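Local structure of similar to yteR (Bacilus subtilis) (Clostridium acetobutylicum, 4WU0) at residues Tyr249-Glu254 with Lys258-Glu263; Leu174-Asp179 with Ala333-Glu338; Trp23-Gly28 with Met202-Met207. The protein is probably an unsaturated rhamnogalacturonyl hydrolase of glycoside hydrolase family 105, acting on oligosaccharides left by pectin breakdown. One frame throughout, in Å; residues are numbered along the deposited sequence.

From the N terminus, contact 3 comes first: Trp23-Gly28, at the start of helix 25-41, meets Met202-Met207 of helix 199-215, closing a long loop; the centre of this contact is about 3 Å from the centre of the chain. Leu174-Asp179 lies inside that loop but finds its partner, Ala333-Glu338, only after it has closed, so contacts 2 and 3 cross. Contact 1, a short contact within the loop between helices 223-240 and 264-279, is nested within the loop of contact 2. Gln250 NE2 joins Tyr335 O, linking contacts 1 and 2, and Leu252 packs on Met202, linking contacts 1 and 3. Leu174 packs on Met202 and Tyr205, bringing contact 2 against helix 199-215.

Contact 1 (Tyr249-Glu254 with Lys258-Glu263); sequences YQVLDE and KGNYLE
Asn260 reaches across the turn of Val251-Glu254 and binds it with both ends of its amide. Its CB lies 3.8 Å from Glu254 O, and CG sits near CD1 of the Tyr249 ring. OD1 takes the N-H of Val251 at 3.1 Å along an almost straight bond (176° at H), tilted somewhat from the carbonyl plane, and also accepts from Tyr261 N next to it in the chain. ND2 donates to two carbonyls, both in the plane of the amide: Val251 O, met on a lone pair, and Glu254 O, approached from above its own carbonyl plane. With chi1 at -152°, CG stands roughly opposite the backbone N, which carries the amide over to the turn. Val251 O also receives Glu254 N, the bond that closes this type I turn.

Beside it, Gln250 N donates to Tyr261 O at 2.8 Å, next to the single beta bridge of Tyr249 with Leu262. Each ring takes an aliphatic carbon over one face: Leu262 CD2 lies over that of Tyr249, 3.6 Å from the ring centroid, and Gln250 CB over that of Tyr261, nearer its rim. Gln250 OE1 and Glu263 OE1 share a water that donates to both, while Gln250 NE2 binds Tyr335 O. Glu263, the N-cap of helix 264-279, also bonds Ser265 and Gly266.

One amide thus serves two backbone carbonyls and two backbone N-H groups, fixing its own rotation and the shape of the turn without any ion pair across the contact.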
# COMPACT_ATOMS: atom_id res chain seq x y z
N TYR A 249 8.45 0.19 13.94
CA TYR A 249 9.37 1.28 13.68
C TYR A 249 9.55 1.60 12.21
O TYR A 249 9.37 0.74 11.34
CB TYR A 249 10.74 0.95 14.25
CG TYR A 249 10.80 1.03 15.74
CD1 TYR A 249 11.07 2.24 16.37
CD2 TYR A 249 10.60 -0.10 16.53
CE1 TYR A 249 11.14 2.33 17.73
CE2 TYR A 249 10.67 -0.01 17.90
CZ TYR A 249 10.92 1.20 18.48
OH TYR A 249 10.99 1.30 19.85
N GLN A 250 9.91 2.85 11.95
CA GLN A 250 10.32 3.30 10.61
C GLN A 250 11.40 2.41 9.99
O GLN A 250 11.25 1.96 8.84
CB GLN A 250 10.82 4.75 10.71
CG GLN A 250 11.57 5.32 9.54
CD GLN A 250 10.65 5.82 8.45
OE1 GLN A 250 9.51 5.36 8.32
NE2 GLN A 250 11.15 6.72 7.61
N VAL A 251 12.48 2.15 10.72
CA VAL A 251 13.47 1.16 10.32
C VAL A 251 13.22 -0.08 11.20
O VAL A 251 13.50 -0.09 12.40
CB VAL A 251 14.91 1.66 10.43
CG1 VAL A 251 15.90 0.59 9.94
CG2 VAL A 251 15.09 2.93 9.64
N LEU A 252 12.61 -1.09 10.60
CA LEU A 252 11.87 -2.11 11.36
C LEU A 252 12.64 -2.86 12.43
O LEU A 252 12.10 -3.15 13.50
CB LEU A 252 11.28 -3.15 10.39
CG LEU A 252 10.08 -2.66 9.59
CD1 LEU A 252 9.79 -3.56 8.37
CD2 LEU A 252 8.86 -2.58 10.48
N ASP A 253 13.89 -3.21 12.11
CA ASP A 253 14.69 -4.06 12.97
C ASP A 253 15.69 -3.31 13.83
O ASP A 253 16.52 -3.94 14.48
CB ASP A 253 15.45 -5.09 12.12
CG ASP A 253 16.44 -4.46 11.16
OD1 ASP A 253 16.19 -3.31 10.75
OD2 ASP A 253 17.44 -5.13 10.79
N GLU A 254 15.62 -1.98 13.85
CA GLU A 254 16.60 -1.16 14.56
C GLU A 254 15.94 -0.31 15.64
O GLU A 254 16.28 0.86 15.83
CB GLU A 254 17.34 -0.26 13.57
CG GLU A 254 18.08 -1.06 12.50
CD GLU A 254 19.57 -0.93 12.53
OE1 GLU A 254 20.13 -0.50 13.56
OE2 GLU A 254 20.20 -1.27 11.50
N LYS A 258 19.05 5.33 18.23
CA LYS A 258 18.65 6.73 18.37
C LYS A 258 18.24 7.31 17.02
O LYS A 258 18.95 7.15 16.03
CB LYS A 258 19.79 7.56 18.94
CG LYS A 258 20.10 7.25 20.37
CD LYS A 258 19.04 7.82 21.28
CE LYS A 258 19.07 7.17 22.64
NZ LYS A 258 19.42 8.15 23.66
N GLY A 259 17.10 7.99 17.00
CA GLY A 259 16.56 8.56 15.79
C GLY A 259 15.38 7.77 15.26
O GLY A 259 14.50 8.33 14.60
N ASN A 260 15.35 6.46 15.53
CA ASN A 260 14.26 5.64 15.00
C ASN A 260 12.99 6.02 15.74
O ASN A 260 13.05 6.58 16.84
CB ASN A 260 14.56 4.15 15.19
CG ASN A 260 13.90 3.27 14.14
OD1 ASN A 260 13.05 3.69 13.36
ND2 ASN A 260 14.31 2.00 14.13
N TYR A 261 11.84 5.68 15.16
CA TYR A 261 10.55 6.08 15.72
C TYR A 261 9.46 5.13 15.26
O TYR A 261 9.55 4.54 14.17
CB TYR A 261 10.21 7.52 15.33
CG TYR A 261 10.04 7.78 13.85
CD1 TYR A 261 11.14 8.03 13.03
CD2 TYR A 261 8.77 7.80 13.27
CE1 TYR A 261 10.97 8.29 11.69
CE2 TYR A 261 8.59 8.05 11.95
CZ TYR A 261 9.69 8.30 11.15
OH TYR A 261 9.51 8.55 9.82
N LEU A 262 8.44 4.99 16.10
CA LEU A 262 7.25 4.23 15.75
C LEU A 262 6.51 5.00 14.69
O LEU A 262 6.20 6.18 14.87
CB LEU A 262 6.39 4.02 17.01
CG LEU A 262 7.08 3.32 18.18
CD1 LEU A 262 6.18 3.31 19.41
CD2 LEU A 262 7.46 1.90 17.81
N GLU A 263 6.22 4.33 13.57
CA GLU A 263 5.71 5.03 12.39
C GLU A 263 4.33 4.50 12.00
O GLU A 263 4.08 3.29 11.96
CB GLU A 263 6.73 4.91 11.24
CG GLU A 263 6.47 5.84 10.06
CD GLU A 263 5.39 5.35 9.12
OE1 GLU A 263 5.31 4.13 8.91
OE2 GLU A 263 4.63 6.19 8.54
O HOH W 1 7.77 3.12 7.90

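Contact 2 (Leu174-Asp179 with Ala333-Glu338); sequences LYHAYD and AYYISE
His176 and Tyr335 meet through one short bond, 2.6 Å between His176 ND1 and Tyr335 OH, in which either group could be the donor. The hydroxyl comes to the edge of the imidazole, near its plane, and ND1 in turn lies in the plane of the phenol ring. The two rings touch rim to rim, their planes turned 46° apart and neither lying over the other. The other close pairs follow from the bond: Tyr335 CZ is 3.6 Å from His176 ND1, and Tyr335 OH comes within 3.5 Å of His176 CB.

The torsions bring ND1 and the hydroxyl together. The imidazole of His176 is swung opposite its main-chain N (chi1 -175°) and so extends toward the helix, while the CA-CB bond of Tyr335 points toward Leu174-Asp179. Both residues are buried, so the pair satisfies polar atoms within the protein. The far nitrogen of the imidazole, NE2, makes a weak hydrogen bond to Asp130, so both ring nitrogens have a partner, which limits the rotation of the ring. Trp198 meets both rings, and Tyr334 CD2 lies 4.0 Å above the plane of the Tyr335 ring, over its centre.

Further out, Tyr334 OH donates to Glu338 OE2 at 2.6 Å, on its anti lone pair, and Ser337 OG donates to Tyr334 O. His176 just precedes strand 177-179, which pairs antiparallel with strand 126-128, and its side chain rests on Ala201 of helix 199-215; the bond therefore joins this small sheet to helix 332-337.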
# COMPACT_ATOMS: atom_id res chain seq x y z
N LEU A 174 11.84 -8.13 4.06
CA LEU A 174 12.24 -7.77 2.70
C LEU A 174 12.71 -6.33 2.66
O LEU A 174 12.11 -5.43 3.25
CB LEU A 174 11.07 -7.94 1.71
CG LEU A 174 10.70 -9.35 1.26
CD1 LEU A 174 10.11 -10.15 2.39
CD2 LEU A 174 9.73 -9.32 0.08
N TYR A 175 13.83 -6.12 1.98
CA TYR A 175 14.38 -4.80 1.81
C TYR A 175 13.48 -3.95 0.93
O TYR A 175 12.72 -4.46 0.11
CB TYR A 175 15.77 -4.88 1.19
CG TYR A 175 16.78 -5.58 2.05
CD1 TYR A 175 17.49 -4.89 3.02
CD2 TYR A 175 17.02 -6.93 1.90
CE1 TYR A 175 18.42 -5.55 3.82
CE2 TYR A 175 17.93 -7.58 2.70
CZ TYR A 175 18.62 -6.88 3.65
OH TYR A 175 19.55 -7.53 4.44
N HIS A 176 13.60 -2.64 1.08
CA HIS A 176 12.76 -1.67 0.37
C HIS A 176 12.86 -1.83 -1.17
O HIS A 176 11.85 -1.86 -1.86
CB HIS A 176 13.21 -0.28 0.80
CG HIS A 176 12.40 0.85 0.26
ND1 HIS A 176 12.66 2.16 0.61
CD2 HIS A 176 11.35 0.89 -0.59
CE1 HIS A 176 11.81 2.96 -0.02
NE2 HIS A 176 10.99 2.21 -0.73
N ALA A 177 14.08 -1.98 -1.68
CA ALA A 177 14.29 -2.00 -3.12
C ALA A 177 15.48 -2.85 -3.55
O ALA A 177 16.37 -3.17 -2.75
CB ALA A 177 14.48 -0.58 -3.64
N TYR A 178 15.48 -3.14 -4.85
CA TYR A 178 16.42 -4.03 -5.51
C TYR A 178 16.74 -3.42 -6.87
O TYR A 178 15.83 -3.03 -7.59
CB TYR A 178 15.75 -5.40 -5.70
CG TYR A 178 16.45 -6.37 -6.61
CD1 TYR A 178 17.71 -6.86 -6.32
CD2 TYR A 178 15.82 -6.83 -7.76
CE1 TYR A 178 18.34 -7.77 -7.16
CE2 TYR A 178 16.44 -7.74 -8.60
CZ TYR A 178 17.69 -8.21 -8.29
OH TYR A 178 18.30 -9.13 -9.13
N ASP A 179 18.03 -3.34 -7.21
CA ASP A 179 18.47 -2.92 -8.54
C ASP A 179 19.13 -4.12 -9.22
O ASP A 179 20.26 -4.49 -8.90
CB ASP A 179 19.49 -1.78 -8.45
CG ASP A 179 19.90 -1.26 -9.81
OD1 ASP A 179 19.46 -1.82 -10.83
OD2 ASP A 179 20.68 -0.31 -9.87
N ALA A 333 20.47 7.08 8.40
CA ALA A 333 20.36 8.53 8.47
C ALA A 333 19.38 9.06 7.43
O ALA A 333 18.56 9.94 7.73
CB ALA A 333 21.73 9.19 8.35
N TYR A 334 19.42 8.51 6.22
CA TYR A 334 18.49 8.90 5.19
C TYR A 334 17.03 8.65 5.63
O TYR A 334 16.18 9.53 5.48
CB TYR A 334 18.76 8.21 3.81
CG TYR A 334 17.54 8.39 2.97
CD1 TYR A 334 17.21 9.65 2.47
CD2 TYR A 334 16.63 7.35 2.81
CE1 TYR A 334 16.02 9.86 1.82
CE2 TYR A 334 15.43 7.55 2.15
CZ TYR A 334 15.13 8.80 1.67
OH TYR A 334 13.93 8.99 1.04
N TYR A 335 16.72 7.46 6.15
CA TYR A 335 15.32 7.16 6.48
C TYR A 335 14.83 8.04 7.62
O TYR A 335 13.66 8.38 7.67
CB TYR A 335 15.11 5.68 6.80
CG TYR A 335 15.03 4.83 5.56
CD1 TYR A 335 13.88 4.80 4.78
CD2 TYR A 335 16.12 4.06 5.14
CE1 TYR A 335 13.81 4.03 3.64
CE2 TYR A 335 16.05 3.29 4.01
CZ TYR A 335 14.90 3.28 3.25
OH TYR A 335 14.81 2.52 2.09
N ILE A 336 15.71 8.41 8.54
CA ILE A 336 15.33 9.27 9.65
C ILE A 336 15.22 10.73 9.19
O ILE A 336 14.55 11.55 9.84
CB ILE A 336 16.36 9.11 10.79
CG1 ILE A 336 16.41 7.64 11.24
CG2 ILE A 336 16.07 10.02 11.97
CD1 ILE A 336 15.07 6.99 11.46
N SER A 337 15.85 11.07 8.07
CA SER A 337 15.88 12.46 7.61
C SER A 337 14.55 12.94 7.01
O SER A 337 14.33 14.16 6.90
CB SER A 337 16.98 12.68 6.56
OG SER A 337 16.57 12.18 5.29
N GLU A 338 13.68 12.02 6.61
CA GLU A 338 12.47 12.43 5.91
C GLU A 338 11.43 12.96 6.90
O GLU A 338 11.45 12.61 8.08
CB GLU A 338 11.90 11.29 5.05
CG GLU A 338 12.78 10.86 3.85
CD GLU A 338 12.72 11.82 2.67
OE1 GLU A 338 12.36 13.00 2.85
OE2 GLU A 338 13.06 11.39 1.53

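Contact 3 (Trp23-Gly28 with Met202-Met207); sequences WGYEYG and MGWYVM
Helices 25-41 and 199-215 belong to the helical barrel of this six-hairpin family, and their meeting near the centre of the chain runs through two aromatic side chains, Tyr25 and Trp204. Tyr25 is the first residue of its helix, directly after Gly24 at the N-cap; Trp204 lies in the first turns of the other. Their closest atoms are Tyr25 CE2 and Trp204 CZ2, 3.5 Å apart, and Trp204 CH2 follows at 3.7 Å from the same CE2. The side chains cross at about a right angle and the ring planes stand 77° apart, but the approach is oblique, with the ring of Tyr25 and the six-membered ring of the indole 5.6 Å between centroids.

Tyr25 CG stands between its backbone N and carbonyl carbon (chi1 64°), directing the phenol toward the indole, and Glu26 OE1 lies 3.6 Å above the centre of its ring. On Trp204 the polar edge is used through water: Trp204 NE1 donates to a water 3.0 Å away that lies in the plane of the indole. The same water is hydrogen-bonded to Tyr25 OH at 2.9 Å.

Around this pair, Met134 of helix 129-146 touches both side chains, Met269 of helix 264-279 packs on Trp204, and the ring of Tyr133 meets the indole.

Across these two segments, then, apolar ring carbons of Tyr25 and Trp204 meet directly while the hydroxyl and the indole N-H are joined through a single water, so the contact combines van der Waals packing with a solvent-mediated polar link.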
# COMPACT_ATOMS: atom_id res chain seq x y z
N TRP A 23 -1.93 13.45 -9.39
CA TRP A 23 -2.44 12.09 -9.49
C TRP A 23 -1.61 11.21 -8.56
O TRP A 23 -0.68 10.52 -8.98
CB TRP A 23 -2.35 11.63 -10.94
CG TRP A 23 -2.84 10.26 -11.28
CD1 TRP A 23 -2.09 9.21 -11.73
CD2 TRP A 23 -4.20 9.79 -11.27
NE1 TRP A 23 -2.89 8.12 -11.99
CE2 TRP A 23 -4.19 8.46 -11.73
CE3 TRP A 23 -5.43 10.38 -10.93
CZ2 TRP A 23 -5.36 7.69 -11.84
CZ3 TRP A 23 -6.58 9.61 -11.03
CH2 TRP A 23 -6.53 8.27 -11.49
N GLY A 24 -1.92 11.31 -7.28
CA GLY A 24 -1.17 10.64 -6.24
C GLY A 24 -1.79 9.34 -5.78
O GLY A 24 -2.96 9.32 -5.44
N TYR A 25 -1.00 8.27 -5.77
CA TYR A 25 -1.47 6.95 -5.34
C TYR A 25 -2.10 6.97 -3.97
O TYR A 25 -3.03 6.20 -3.70
CB TYR A 25 -0.31 5.94 -5.33
CG TYR A 25 0.80 6.24 -4.33
CD1 TYR A 25 1.94 6.93 -4.71
CD2 TYR A 25 0.71 5.82 -3.02
CE1 TYR A 25 2.96 7.19 -3.81
CE2 TYR A 25 1.72 6.11 -2.09
CZ TYR A 25 2.84 6.78 -2.50
OH TYR A 25 3.86 7.04 -1.59
N GLU A 26 -1.63 7.85 -3.09
CA GLU A 26 -2.11 7.85 -1.72
C GLU A 26 -3.51 8.43 -1.62
O GLU A 26 -4.20 8.23 -0.63
CB GLU A 26 -1.12 8.59 -0.78
CG GLU A 26 -0.97 10.08 -0.99
CD GLU A 26 0.09 10.48 -2.01
OE1 GLU A 26 0.31 9.75 -2.99
OE2 GLU A 26 0.71 11.56 -1.82
N TYR A 27 -3.94 9.15 -2.65
CA TYR A 27 -5.27 9.73 -2.66
C TYR A 27 -6.32 8.65 -2.97
O TYR A 27 -7.33 8.54 -2.28
CB TYR A 27 -5.32 10.90 -3.65
CG TYR A 27 -4.35 12.02 -3.33
CD1 TYR A 27 -3.85 12.20 -2.05
CD2 TYR A 27 -3.95 12.91 -4.31
CE1 TYR A 27 -2.97 13.25 -1.76
CE2 TYR A 27 -3.07 13.94 -4.05
CZ TYR A 27 -2.60 14.11 -2.75
OH TYR A 27 -1.73 15.14 -2.46
N GLY A 28 -6.06 7.81 -3.97
CA GLY A 28 -6.92 6.66 -4.21
C GLY A 28 -6.96 5.73 -3.01
O GLY A 28 -8.00 5.16 -2.68
N MET A 202 7.46 -2.70 3.73
CA MET A 202 6.89 -3.97 4.12
C MET A 202 5.37 -3.90 4.18
O MET A 202 4.70 -4.84 3.81
CB MET A 202 7.43 -4.46 5.46
CG MET A 202 8.79 -5.13 5.37
SD MET A 202 8.79 -6.67 4.42
CE MET A 202 7.76 -7.78 5.40
N GLY A 203 4.83 -2.79 4.67
CA GLY A 203 3.39 -2.60 4.70
C GLY A 203 2.77 -2.71 3.31
O GLY A 203 1.75 -3.37 3.13
N TRP A 204 3.37 -2.06 2.31
CA TRP A 204 2.87 -2.16 0.95
C TRP A 204 2.80 -3.61 0.50
O TRP A 204 1.83 -4.05 -0.09
CB TRP A 204 3.76 -1.42 -0.03
CG TRP A 204 3.74 0.12 0.04
CD1 TRP A 204 4.84 0.94 0.07
CD2 TRP A 204 2.60 1.00 0.04
NE1 TRP A 204 4.46 2.25 0.07
CE2 TRP A 204 3.09 2.31 0.07
CE3 TRP A 204 1.22 0.80 0.01
CZ2 TRP A 204 2.26 3.42 0.10
CZ3 TRP A 204 0.40 1.91 0.02
CH2 TRP A 204 0.92 3.20 0.06
N TYR A 205 3.88 -4.35 0.77
CA TYR A 205 3.97 -5.71 0.27
C TYR A 205 2.94 -6.62 0.95
O TYR A 205 2.31 -7.45 0.28
CB TYR A 205 5.39 -6.27 0.44
CG TYR A 205 5.63 -7.57 -0.30
CD1 TYR A 205 5.66 -7.61 -1.68
CD2 TYR A 205 5.86 -8.74 0.39
CE1 TYR A 205 5.88 -8.81 -2.37
CE2 TYR A 205 6.11 -9.93 -0.29
CZ TYR A 205 6.11 -9.95 -1.66
OH TYR A 205 6.32 -11.13 -2.32
N VAL A 206 2.77 -6.51 2.27
CA VAL A 206 1.75 -7.35 2.91
C VAL A 206 0.32 -6.97 2.54
O VAL A 206 -0.53 -7.85 2.37
CB VAL A 206 1.94 -7.51 4.45
CG1 VAL A 206 3.25 -8.22 4.73
CG2 VAL A 206 1.89 -6.20 5.18
N MET A 207 0.04 -5.68 2.37
CA MET A 207 -1.27 -5.30 1.84
C MET A 207 -1.47 -5.85 0.44
O MET A 207 -2.56 -6.35 0.12
CB MET A 207 -1.46 -3.80 1.77
CG MET A 207 -2.84 -3.45 1.42
SD MET A 207 -3.03 -1.68 1.52
CE MET A 207 -2.60 -1.53 3.18
O HOH W 2 5.48 5.02 -0.21